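Local coordinates for protein transcriptional regulator, ROK family (Vibrio cholerae O1 biovar eltor, PDB 1Z05) that probably binds DNA as a zinc-containing transcriptional regulator of the ROK family, related to Mlc of Escherichia coli and linked to carbohydrate metabolism, at residues Q109-R114 with D167-I172. Numbering follows the deposited sequence. Where two conformers were deposited one is given.
Sequences QFLSMR and DRVTSI. With SO4 (sulfate ion), chain C.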
loop_
_atom_site.group_PDB
_atom_site.type_symbol
_atom_site.label_atom_id
_atom_site.label_comp_id
_atom_site.label_asym_id
_atom_site.label_seq_id
_atom_site.Cartn_x
_atom_site.Cartn_y
_atom_site.Cartn_z
ATOM N N GLN A 109 -28.231 9.326 10.666
ATOM C CA GLN A 109 -27.709 10.266 9.700
ATOM C C GLN A 109 -26.242 10.568 9.992
ATOM O O GLN A 109 -25.709 10.180 11.028
ATOM C CB GLN A 109 -28.522 11.565 9.759
ATOM C CG GLN A 109 -30.027 11.391 9.507
ATOM C CD GLN A 109 -30.801 12.647 9.794
ATOM O OE1 GLN A 109 -30.386 13.452 10.615
ATOM N NE2 GLN A 109 -31.935 12.824 9.119
ATOM N N PHE A 110 -25.595 11.265 9.064
ATOM C CA PHE A 110 -24.273 11.834 9.297
ATOM C C PHE A 110 -24.131 13.096 8.445
ATOM O O PHE A 110 -24.863 13.275 7.470
ATOM C CB PHE A 110 -23.159 10.810 8.983
ATOM C CG PHE A 110 -23.119 10.346 7.538
ATOM C CD1 PHE A 110 -22.384 11.049 6.590
ATOM C CD2 PHE A 110 -23.792 9.189 7.144
ATOM C CE1 PHE A 110 -22.325 10.626 5.253
ATOM C CE2 PHE A 110 -23.728 8.742 5.821
ATOM C CZ PHE A 110 -23.004 9.462 4.872
ATOM N N LEU A 111 -23.203 13.967 8.835
ATOM C CA LEU A 111 -22.820 15.112 8.031
ATOM C C LEU A 111 -21.592 14.771 7.214
ATOM O O LEU A 111 -20.667 14.108 7.704
ATOM C CB LEU A 111 -22.477 16.318 8.915
ATOM C CG LEU A 111 -23.552 17.093 9.665
ATOM C CD1 LEU A 111 -22.911 18.383 10.189
ATOM C CD2 LEU A 111 -24.733 17.416 8.773
ATOM N N SER A 112 -21.596 15.199 5.959
ATOM C CA SER A 112 -20.422 15.075 5.108
ATOM C C SER A 112 -20.149 16.465 4.577
ATOM O O SER A 112 -21.059 17.136 4.086
ATOM C CB SER A 112 -20.659 14.078 3.971
ATOM O OG SER A 112 -19.470 13.869 3.221
ATOM N N MET A 113 -18.901 16.904 4.716
ATOM C CA MET A 113 -18.492 18.236 4.317
ATOM C C MET A 113 -17.350 18.195 3.312
ATOM O O MET A 113 -16.525 17.277 3.319
ATOM C CB MET A 113 -18.054 19.030 5.551
ATOM C CG MET A 113 -19.158 19.213 6.580
ATOM S SD MET A 113 -18.552 19.915 8.129
ATOM C CE MET A 113 -18.395 21.634 7.687
ATOM N N ARG A 114 -17.312 19.189 2.439
ATOM C CA ARG A 114 -16.124 19.431 1.632
ATOM C C ARG A 114 -15.633 20.851 1.865
ATOM O O ARG A 114 -16.404 21.811 1.735
ATOM C CB ARG A 114 -16.390 19.210 0.140
ATOM C CG ARG A 114 -15.181 19.615 -0.733
ATOM C CD ARG A 114 -15.423 19.434 -2.234
ATOM N NE ARG A 114 -14.346 20.072 -2.991
ATOM C CZ ARG A 114 -13.167 19.507 -3.232
ATOM N NH1 ARG A 114 -12.914 18.269 -2.797
ATOM N NH2 ARG A 114 -12.234 20.184 -3.895
ATOM N N ASP A 167 -32.016 14.200 12.647
ATOM C CA ASP A 167 -32.504 13.159 13.535
ATOM C C ASP A 167 -31.310 12.701 14.381
ATOM O O ASP A 167 -30.783 13.486 15.175
ATOM C CB ASP A 167 -33.161 12.025 12.722
ATOM C CG ASP A 167 -34.039 11.108 13.576
ATOM O OD1 ASP A 167 -34.071 11.253 14.825
ATOM O OD2 ASP A 167 -34.711 10.231 12.989
ATOM N N ARG A 168 -30.876 11.459 14.186
ATOM C CA ARG A 168 -29.760 10.895 14.935
ATOM C C ARG A 168 -28.468 11.022 14.127
ATOM O O ARG A 168 -28.125 10.139 13.344
ATOM C CB ARG A 168 -30.038 9.430 15.294
ATOM C CG ARG A 168 -31.406 9.183 15.933
ATOM C CD ARG A 168 -31.641 7.709 16.250
ATOM N NE ARG A 168 -31.819 6.886 15.052
ATOM C CZ ARG A 168 -32.524 5.758 15.009
ATOM N NH1 ARG A 168 -32.621 5.084 13.872
ATOM N NH2 ARG A 168 -33.141 5.303 16.096
ATOM N N VAL A 169 -27.767 12.138 14.315
ATOM C CA VAL A 169 -26.517 12.404 13.593
ATOM C C VAL A 169 -25.376 11.689 14.310
ATOM O O VAL A 169 -25.097 11.964 15.473
ATOM C CB VAL A 169 -26.229 13.917 13.505
ATOM C CG1 VAL A 169 -25.040 14.185 12.566
ATOM C CG2 VAL A 169 -27.480 14.672 13.039
ATOM N N THR A 170 -24.720 10.768 13.618
ATOM C CA THR A 170 -23.764 9.875 14.275
ATOM C C THR A 170 -22.327 10.360 14.202
ATOM O O THR A 170 -21.487 9.954 15.008
ATOM C CB THR A 170 -23.784 8.504 13.611
ATOM O OG1 THR A 170 -23.424 8.660 12.240
ATOM C CG2 THR A 170 -25.169 7.879 13.699
ATOM N N SER A 171 -22.038 11.201 13.219
ATOM C CA SER A 171 -20.654 11.497 12.844
ATOM C C SER A 171 -20.588 12.607 11.803
ATOM O O SER A 171 -21.603 12.976 11.204
ATOM C CB SER A 171 -19.992 10.235 12.267
ATOM O OG SER A 171 -20.769 9.720 11.197
ATOM N N ILE A 172 -19.374 13.109 11.586
ATOM C CA ILE A 172 -19.087 14.114 10.578
ATOM C C ILE A 172 -17.875 13.657 9.769
ATOM O O ILE A 172 -16.852 13.269 10.330
ATOM C CB ILE A 172 -18.813 15.508 11.217
ATOM C CG1 ILE A 172 -20.094 16.062 11.855
ATOM C CG2 ILE A 172 -18.263 16.497 10.176
ATOM C CD1 ILE A 172 -19.905 17.254 12.785
HETATM S S SO4 C . -12.570 23.049 -6.105
HETATM O O1 SO4 C . -13.844 22.420 -6.429
HETATM O O2 SO4 C . -11.483 22.424 -6.843
HETATM O O3 SO4 C . -12.689 24.458 -6.479
HETATM O O4 SO4 C . -12.297 22.915 -4.678
#
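Gln109 pairs with Val169 where strands 108-116 and 168-176 run parallel as neighbours in the 3-2-1-4-5 sheet of an actin-like (ASKHA) ROK domain. From CB outward the side chain of Gln109 leaves the pairing: CB lies 3.9 Å from Arg168 O, which accepts the hydrogen bond of Gln109 N, and the chain then runs extended (chi2 171°), carrying the amide past the strand start to Asp167. There OE1 accepts a hydrogen bond from Asp167 N at 2.7 Å, fairly straight, with the donor well above the amide plane; OE1 also lies 4.0 Å from Val169 CG2. NE2 reaches back to Gln165 O, so both ends of the amide are held and its rotation is fixed. The next pair is Leu111 with Ile172, a one-residue slip that marks a beta bulge: Thr170 and Ser171 both stand between the two pairs, bonded across by Thr170 N to Gln109 O and Leu111 N to Ser171 O. At the second pair, Leu111 and Ile172 lie side by side, CB to CG1 3.8 Å, on the face covered by helix 144-161. Phe110 turns to the other face, stacking on His125 beside helix 407-418, and its CB sits 3.4 Å from Ser171 OG, a hydroxyl hydrogen-bonded to Thr170 OG1.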